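Local coordinates for protein beta-mannosidase (Trichoderma harzianum, PDB 4CVU) that probably hydrolyses terminal beta-linked mannose residues from the non-reducing ends of oligosaccharides, as a fungal beta-mannosidase of glycoside hydrolase family 2, at residues 651-659 and 850-858; 884-895 and 927-936. All coordinates share one frame; numbering follows the deposited sequence.

Contact 1: 651-659 and 850-858; sequences AVERYYPTP and LPVWPNQAK. With NAG (2-acetamido-2-deoxy-beta-D-glucopyranose), chain B.
Asn855, in the linker between strands 841-849 and 864-869, meets the carbonyls of Arg654 and Tyr655 at the end of helix 638-655. Its CB lies 3.4 Å from Tyr655 O and also touches Tyr656 C. CG sits 3.2 Å from Tyr655 O, a chi1 of 60° setting it between its own backbone N and carbonyl carbon. OD1 lies 3.4 Å from Tyr655 O, two acceptors that share no hydrogen bond. At the tip ND2 gives a weak, bent bond to Arg654 O (3.0 Å) and another hydrogen to a water that itself donates to Glu653 O and Tyr656 O. The backbone N of Asn855 donates to Tyr655 O at 2.8 Å. Beside this polar patch, Tyr655 turns the CD1-CE1 edge of its ring onto the face of Trp853 in a T-shaped stack, centroids 4.9 Å apart and planes at 74°. CG of Pro854 presses on Tyr656 CE1 (3.3 Å). Without the indole, as with an alanine at Trp853, that tyrosine edge would probably lose its aromatic face and a gap would open. Tyr655 OH bonds to Thr577 O and Tyr656 OH to Asp681. Carbonyls at the helix end are thus taken up by the linker and water, while the aromatic groups supply apolar packing.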
# COMPACT_ATOMS: atom_id res chain seq x y z
N ALA A 651 11.54 4.94 26.17
CA ALA A 651 10.72 4.11 27.03
C ALA A 651 11.12 2.64 26.92
O ALA A 651 11.38 1.99 27.93
CB ALA A 651 9.24 4.29 26.69
N VAL A 652 11.14 2.12 25.69
CA VAL A 652 11.55 0.77 25.43
C VAL A 652 12.99 0.52 25.89
O VAL A 652 13.24 -0.46 26.56
CB VAL A 652 11.46 0.41 23.93
CG1 VAL A 652 12.08 -0.94 23.70
CG2 VAL A 652 10.03 0.40 23.45
N GLU A 653 13.92 1.41 25.53
CA GLU A 653 15.32 1.18 25.79
C GLU A 653 15.56 1.11 27.28
O GLU A 653 16.39 0.35 27.72
CB GLU A 653 16.22 2.25 25.17
CG GLU A 653 16.35 2.17 23.66
CD GLU A 653 17.03 3.37 23.05
OE1 GLU A 653 17.27 4.40 23.74
OE2 GLU A 653 17.36 3.27 21.86
N ARG A 654 14.79 1.87 28.04
CA ARG A 654 15.01 1.95 29.49
C ARG A 654 14.49 0.72 30.23
O ARG A 654 15.06 0.36 31.26
CB ARG A 654 14.37 3.19 30.06
CG ARG A 654 14.61 3.36 31.56
CD ARG A 654 13.95 4.64 32.08
NE ARG A 654 14.72 5.84 31.77
CZ ARG A 654 15.69 6.35 32.54
NH1 ARG A 654 16.07 5.78 33.67
NH2 ARG A 654 16.32 7.46 32.15
N TYR A 655 13.45 0.07 29.68
CA TYR A 655 12.71 -0.94 30.43
C TYR A 655 12.57 -2.32 29.78
O TYR A 655 12.47 -3.32 30.51
CB TYR A 655 11.31 -0.42 30.77
CG TYR A 655 11.32 0.75 31.72
CD1 TYR A 655 11.66 0.58 33.07
CD2 TYR A 655 11.00 2.01 31.29
CE1 TYR A 655 11.66 1.66 33.94
CE2 TYR A 655 11.00 3.08 32.15
CZ TYR A 655 11.34 2.91 33.46
OH TYR A 655 11.33 4.00 34.29
N TYR A 656 12.56 -2.37 28.45
CA TYR A 656 12.22 -3.60 27.72
C TYR A 656 13.29 -4.09 26.74
O TYR A 656 14.06 -3.31 26.21
CB TYR A 656 10.90 -3.41 26.98
CG TYR A 656 9.78 -3.18 27.93
CD1 TYR A 656 9.08 -4.25 28.47
CD2 TYR A 656 9.48 -1.90 28.37
CE1 TYR A 656 8.06 -4.05 29.41
CE2 TYR A 656 8.48 -1.68 29.31
CZ TYR A 656 7.79 -2.75 29.83
OH TYR A 656 6.82 -2.48 30.75
N PRO A 657 13.32 -5.40 26.47
CA PRO A 657 14.37 -5.82 25.55
C PRO A 657 14.22 -5.03 24.26
O PRO A 657 13.12 -4.71 23.89
CB PRO A 657 14.11 -7.31 25.37
CG PRO A 657 13.29 -7.71 26.57
CD PRO A 657 12.45 -6.51 26.86
N THR A 658 15.34 -4.72 23.60
CA THR A 658 15.36 -3.87 22.40
C THR A 658 15.53 -4.75 21.19
O THR A 658 16.62 -5.30 20.98
CB THR A 658 16.54 -2.90 22.43
OG1 THR A 658 17.71 -3.65 22.66
CG2 THR A 658 16.37 -1.86 23.56
N PRO A 659 14.49 -4.89 20.38
CA PRO A 659 14.66 -5.88 19.31
C PRO A 659 15.82 -5.59 18.35
O PRO A 659 16.18 -4.43 18.16
CB PRO A 659 13.32 -5.85 18.58
CG PRO A 659 12.36 -5.36 19.58
CD PRO A 659 13.11 -4.40 20.46
N LEU A 850 7.66 -8.74 39.08
CA LEU A 850 9.01 -8.98 38.66
C LEU A 850 9.91 -8.01 39.42
O LEU A 850 9.74 -6.81 39.30
CB LEU A 850 9.10 -8.76 37.17
CG LEU A 850 10.26 -9.42 36.45
CD1 LEU A 850 10.04 -10.93 36.32
CD2 LEU A 850 10.41 -8.79 35.07
N PRO A 851 10.86 -8.53 40.21
CA PRO A 851 11.74 -7.71 41.07
C PRO A 851 12.88 -7.00 40.33
O PRO A 851 13.69 -6.32 40.95
CB PRO A 851 12.31 -8.73 42.04
CG PRO A 851 12.35 -9.99 41.25
CD PRO A 851 11.16 -9.96 40.35
N VAL A 852 12.91 -7.14 39.01
CA VAL A 852 13.75 -6.29 38.16
C VAL A 852 12.90 -5.79 36.99
O VAL A 852 11.77 -6.21 36.83
CB VAL A 852 14.97 -7.06 37.62
CG1 VAL A 852 15.90 -7.45 38.77
CG2 VAL A 852 14.52 -8.29 36.83
N TRP A 853 13.46 -4.90 36.17
CA TRP A 853 12.76 -4.41 34.99
C TRP A 853 12.72 -5.53 33.96
O TRP A 853 13.59 -6.41 33.97
CB TRP A 853 13.41 -3.15 34.41
CG TRP A 853 13.47 -2.06 35.42
CD1 TRP A 853 14.59 -1.51 35.96
CD2 TRP A 853 12.35 -1.42 36.07
NE1 TRP A 853 14.24 -0.55 36.89
CE2 TRP A 853 12.88 -0.48 36.97
CE3 TRP A 853 10.97 -1.53 35.94
CZ2 TRP A 853 12.06 0.33 37.78
CZ3 TRP A 853 10.15 -0.73 36.74
CH2 TRP A 853 10.70 0.19 37.65
N PRO A 854 11.72 -5.52 33.08
CA PRO A 854 11.65 -6.60 32.11
C PRO A 854 12.96 -6.83 31.36
O PRO A 854 13.32 -7.98 31.11
CB PRO A 854 10.52 -6.19 31.18
CG PRO A 854 9.66 -5.29 31.99
CD PRO A 854 10.53 -4.64 33.05
N ASN A 855 13.69 -5.76 31.01
CA ASN A 855 14.96 -5.92 30.29
C ASN A 855 16.09 -6.56 31.07
O ASN A 855 17.12 -6.84 30.49
CB ASN A 855 15.46 -4.58 29.66
CG ASN A 855 15.71 -3.48 30.68
OD1 ASN A 855 15.53 -3.67 31.89
ND2 ASN A 855 16.03 -2.29 30.19
N GLN A 856 15.91 -6.76 32.36
CA GLN A 856 16.92 -7.38 33.20
C GLN A 856 16.62 -8.85 33.50
O GLN A 856 17.49 -9.56 34.02
CB GLN A 856 17.00 -6.59 34.50
CG GLN A 856 17.54 -5.19 34.27
CD GLN A 856 17.52 -4.32 35.52
OE1 GLN A 856 16.49 -4.18 36.21
NE2 GLN A 856 18.64 -3.67 35.77
N ALA A 857 15.41 -9.30 33.18
CA ALA A 857 14.99 -10.66 33.49
C ALA A 857 15.69 -11.66 32.60
O ALA A 857 15.64 -11.57 31.37
CB ALA A 857 13.49 -10.81 33.30
N LYS A 858 16.29 -12.67 33.23
CA LYS A 858 17.00 -13.72 32.51
C LYS A 858 16.06 -14.80 31.92
O LYS A 858 16.13 -15.97 32.29
CB LYS A 858 18.06 -14.34 33.42
CG LYS A 858 19.32 -14.79 32.70
CD LYS A 858 20.29 -15.56 33.60
CE LYS A 858 20.04 -17.06 33.61
NZ LYS A 858 18.88 -17.45 34.47
C1 NAG B . 17.60 9.07 19.18
C2 NAG B . 17.86 10.36 19.94
C3 NAG B . 19.10 10.29 20.79
C4 NAG B . 19.07 9.06 21.66
C5 NAG B . 18.85 7.84 20.79
C6 NAG B . 18.74 6.58 21.65
C7 NAG B . 17.26 12.57 19.05
C8 NAG B . 17.49 13.57 17.96
N2 NAG B . 17.98 11.44 18.99
O3 NAG B . 19.11 11.42 21.61
O4 NAG B . 20.28 8.95 22.37
O5 NAG B . 17.65 7.96 20.05
O6 NAG B . 18.34 5.52 20.82
O7 NAG B . 16.46 12.83 19.95
O HOH W 1 16.48 -2.32 27.09

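Contact 2: 884-895 and 927-936; sequences SLYTWLTHPAGV and WTEQVTVESL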
# COMPACT_ATOMS: atom_id res chain seq x y z
N SER A 884 7.12 -18.27 30.75
CA SER A 884 6.97 -17.30 29.69
C SER A 884 6.38 -16.02 30.23
O SER A 884 5.34 -16.06 30.86
CB SER A 884 6.04 -17.87 28.62
OG SER A 884 5.51 -16.81 27.88
N LEU A 885 7.03 -14.88 29.98
CA LEU A 885 6.51 -13.58 30.39
C LEU A 885 5.87 -12.85 29.22
O LEU A 885 6.39 -12.91 28.11
CB LEU A 885 7.64 -12.70 30.97
CG LEU A 885 8.38 -13.27 32.16
CD1 LEU A 885 9.45 -12.29 32.67
CD2 LEU A 885 7.36 -13.57 33.24
N TYR A 886 4.75 -12.17 29.47
CA TYR A 886 4.08 -11.33 28.51
C TYR A 886 3.74 -12.21 27.30
O TYR A 886 4.08 -11.83 26.20
CB TYR A 886 4.94 -10.15 28.00
CG TYR A 886 5.29 -9.16 29.09
CD1 TYR A 886 4.43 -8.16 29.43
CD2 TYR A 886 6.47 -9.27 29.76
CE1 TYR A 886 4.74 -7.24 30.48
CE2 TYR A 886 6.80 -8.36 30.80
CZ TYR A 886 5.93 -7.34 31.12
OH TYR A 886 6.21 -6.41 32.17
N THR A 887 3.16 -13.37 27.56
CA THR A 887 2.71 -14.30 26.48
C THR A 887 1.67 -13.61 25.67
O THR A 887 0.76 -13.02 26.25
CB THR A 887 2.12 -15.56 27.13
OG1 THR A 887 3.05 -16.06 28.10
CG2 THR A 887 1.82 -16.67 26.11
N TRP A 888 1.72 -13.73 24.32
CA TRP A 888 0.98 -12.81 23.49
C TRP A 888 0.52 -13.54 22.26
O TRP A 888 1.37 -13.99 21.52
CB TRP A 888 1.88 -11.63 23.06
CG TRP A 888 1.17 -10.63 22.18
CD1 TRP A 888 1.37 -10.44 20.83
CD2 TRP A 888 0.12 -9.74 22.57
NE1 TRP A 888 0.51 -9.44 20.37
CE2 TRP A 888 -0.27 -9.01 21.41
CE3 TRP A 888 -0.51 -9.46 23.78
CZ2 TRP A 888 -1.26 -8.06 21.44
CZ3 TRP A 888 -1.51 -8.51 23.81
CH2 TRP A 888 -1.88 -7.82 22.66
N LEU A 889 -0.79 -13.60 22.08
CA LEU A 889 -1.42 -14.17 20.90
C LEU A 889 -1.73 -13.06 19.96
O LEU A 889 -2.19 -12.00 20.40
CB LEU A 889 -2.71 -14.85 21.31
CG LEU A 889 -2.51 -16.04 22.28
CD1 LEU A 889 -3.75 -16.22 23.13
CD2 LEU A 889 -2.22 -17.29 21.52
N THR A 890 -1.52 -13.29 18.66
CA THR A 890 -1.74 -12.30 17.68
C THR A 890 -2.68 -12.96 16.69
O THR A 890 -2.29 -13.95 16.14
CB THR A 890 -0.43 -11.94 16.91
OG1 THR A 890 0.56 -11.46 17.82
CG2 THR A 890 -0.73 -10.86 15.86
N HIS A 891 -3.89 -12.41 16.52
CA HIS A 891 -4.82 -12.86 15.44
C HIS A 891 -4.43 -12.21 14.11
O HIS A 891 -3.87 -11.13 14.09
CB HIS A 891 -6.27 -12.55 15.85
CG HIS A 891 -6.65 -11.11 15.76
ND1 HIS A 891 -7.10 -10.54 14.59
CD2 HIS A 891 -6.70 -10.14 16.70
CE1 HIS A 891 -7.40 -9.27 14.81
NE2 HIS A 891 -7.15 -9.00 16.08
N PRO A 892 -4.73 -12.88 12.98
CA PRO A 892 -4.32 -12.34 11.70
C PRO A 892 -5.21 -11.21 11.22
O PRO A 892 -6.24 -10.91 11.82
CB PRO A 892 -4.48 -13.54 10.76
CG PRO A 892 -5.62 -14.28 11.33
CD PRO A 892 -5.41 -14.16 12.82
N ALA A 893 -4.80 -10.63 10.11
CA ALA A 893 -5.53 -9.60 9.40
C ALA A 893 -6.98 -9.91 9.03
O ALA A 893 -7.81 -9.03 9.03
CB ALA A 893 -4.77 -9.17 8.12
N GLY A 894 -7.30 -11.12 8.64
CA GLY A 894 -8.70 -11.27 8.08
C GLY A 894 -9.87 -11.36 9.09
O GLY A 894 -11.02 -11.63 8.70
N VAL A 895 -9.60 -11.08 10.36
CA VAL A 895 -10.59 -11.32 11.39
C VAL A 895 -10.62 -10.17 12.40
O VAL A 895 -9.58 -9.54 12.64
CB VAL A 895 -10.29 -12.70 12.09
CG1 VAL A 895 -9.06 -12.63 12.96
CG2 VAL A 895 -11.46 -13.12 12.92
N TRP A 927 -8.61 -18.59 9.85
CA TRP A 927 -7.83 -17.67 10.70
C TRP A 927 -7.20 -18.30 11.93
O TRP A 927 -6.18 -17.79 12.45
CB TRP A 927 -8.70 -16.50 11.14
CG TRP A 927 -9.84 -16.88 12.05
CD1 TRP A 927 -11.10 -17.32 11.68
CD2 TRP A 927 -9.83 -16.87 13.48
NE1 TRP A 927 -11.86 -17.58 12.79
CE2 TRP A 927 -11.11 -17.31 13.91
CE3 TRP A 927 -8.87 -16.51 14.44
CZ2 TRP A 927 -11.44 -17.42 15.25
CZ3 TRP A 927 -9.20 -16.64 15.79
CH2 TRP A 927 -10.47 -17.08 16.19
N THR A 928 -7.84 -19.35 12.46
CA THR A 928 -7.36 -20.04 13.67
C THR A 928 -5.98 -20.67 13.46
O THR A 928 -5.16 -20.65 14.36
CB THR A 928 -8.33 -21.18 14.12
OG1 THR A 928 -8.51 -22.14 13.05
CG2 THR A 928 -9.65 -20.58 14.49
N GLU A 929 -5.75 -21.16 12.25
CA GLU A 929 -4.46 -21.70 11.83
C GLU A 929 -3.37 -20.65 11.65
O GLU A 929 -2.21 -21.02 11.58
CB GLU A 929 -4.59 -22.39 10.48
CG GLU A 929 -5.58 -23.53 10.44
CD GLU A 929 -5.86 -23.97 9.01
OE1 GLU A 929 -5.07 -23.63 8.10
OE2 GLU A 929 -6.87 -24.68 8.80
N GLN A 930 -3.76 -19.38 11.52
CA GLN A 930 -2.80 -18.29 11.29
C GLN A 930 -2.52 -17.56 12.58
O GLN A 930 -1.70 -16.66 12.61
CB GLN A 930 -3.32 -17.31 10.24
CG GLN A 930 -3.77 -17.99 8.93
CD GLN A 930 -4.91 -17.23 8.24
OE1 GLN A 930 -5.20 -16.06 8.58
NE2 GLN A 930 -5.59 -17.90 7.28
N VAL A 931 -3.18 -17.94 13.66
CA VAL A 931 -2.89 -17.27 14.95
C VAL A 931 -1.51 -17.68 15.39
O VAL A 931 -1.14 -18.84 15.20
CB VAL A 931 -3.91 -17.66 16.02
CG1 VAL A 931 -3.52 -17.10 17.39
CG2 VAL A 931 -5.30 -17.18 15.63
N THR A 932 -0.76 -16.78 16.07
CA THR A 932 0.59 -17.11 16.51
C THR A 932 0.67 -16.73 17.98
O THR A 932 -0.20 -16.01 18.47
CB THR A 932 1.69 -16.29 15.77
OG1 THR A 932 1.56 -14.88 16.12
CG2 THR A 932 1.59 -16.44 14.24
N VAL A 933 1.66 -17.29 18.68
CA VAL A 933 1.93 -16.94 20.10
C VAL A 933 3.39 -16.58 20.29
O VAL A 933 4.26 -17.08 19.58
CB VAL A 933 1.47 -18.08 21.06
CG1 VAL A 933 2.26 -19.36 20.88
CG2 VAL A 933 1.57 -17.64 22.55
N GLU A 934 3.71 -15.72 21.27
CA GLU A 934 5.08 -15.33 21.45
C GLU A 934 5.15 -14.86 22.87
O GLU A 934 4.13 -14.84 23.54
CB GLU A 934 5.45 -14.16 20.53
CG GLU A 934 4.87 -12.82 20.98
CD GLU A 934 5.04 -11.75 19.92
OE1 GLU A 934 4.49 -11.92 18.77
OE2 GLU A 934 5.75 -10.76 20.21
N SER A 935 6.37 -14.52 23.29
CA SER A 935 6.61 -13.96 24.65
C SER A 935 7.73 -12.94 24.65
O SER A 935 8.39 -12.66 23.66
CB SER A 935 6.90 -15.11 25.63
OG SER A 935 8.22 -15.68 25.47
N LEU A 936 8.04 -12.42 25.82
CA LEU A 936 9.12 -11.50 25.93
C LEU A 936 10.40 -12.02 25.32
O LEU A 936 11.18 -11.26 24.70
CB LEU A 936 9.36 -11.24 27.43
CG LEU A 936 10.21 -10.05 27.79
CD1 LEU A 936 9.51 -8.72 27.54
CD2 LEU A 936 10.57 -10.19 29.27
O HOH W 2 2.00 -13.64 18.39
O HOH W 3 -1.41 -13.80 13.02
O HOH W 4 -5.82 -13.79 7.23
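Trp888 and Glu934 form one of three antiparallel bridges joining strands 887-890 and 932-934, neighbours in one sheet of the C-terminal Ig-fold domain. The axes of the short segments come within 4.7 Å, antiparallel at 159°. Backbone bonds link Trp888 with Glu934 and Thr890 with Thr932 in both directions, with Leu889 and Val933 between them as a non-hydrogen-bonded pair. At the corner made by Leu885 and Tyr886, Leu936 N donates to Leu885 O (2.9 Å). Alpha hydrogens add weaker C-H...O contacts, such as that from Leu889 CA to Thr932 O.

Side-chain packing divides between the faces. Leu889 CD2 meets Val933 CB at 3.8 Å on the face turned to strand 864-869, where both side chains touch Leu866. On the face of Trp888, Glu934 runs alongside the indole: the apolar part is Trp888 CB against Glu934 CG, while CD lies near the ring edge with the carboxylate turned 81° from the ring plane. Farther along, Pro892 CG touches Trp927 CB, and Val895 CG2 makes a CH-pi contact over the five-membered ring of Trp927, 4.1 Å from its centroid. With chi1 72°, CG2 is anti to the backbone N of Val895 and reaches that ring, whose opposite face carries Thr928 CG2.

Polar side chains meet through water. A single molecule receives hydrogen bonds from Thr890 OG1 (2.7 Å) and Thr932 OG1, and gives its own hydrogens to Glu934 OE1 and Trp888 O, the latter at 3.2 Å.

Contacts 1 and 2 follow one another along the chain, with centres about 21 Å apart, yet their edges touch. Pro854 CG of contact 1 packs 3.6 Å from Tyr886 OH of contact 2, and Pro657 CD lies 3.7 Å from Leu936 CD1. Asp681 on helix 664-692 bridges the two polar ends, since its OD2 bonds to the hydroxyls of both Tyr656 and Tyr886. The Ig-fold domain thus packs on the residues that follow helix 638-655 and on its own preceding linker, 850-858. The side chain of Tyr886 is about 6 Å from a bound cadmium ion. In contact 1, Glu653 OE2 accepts a 2.7 Å bond from NAG O6 of a glycan attached to the protein, not a substrate.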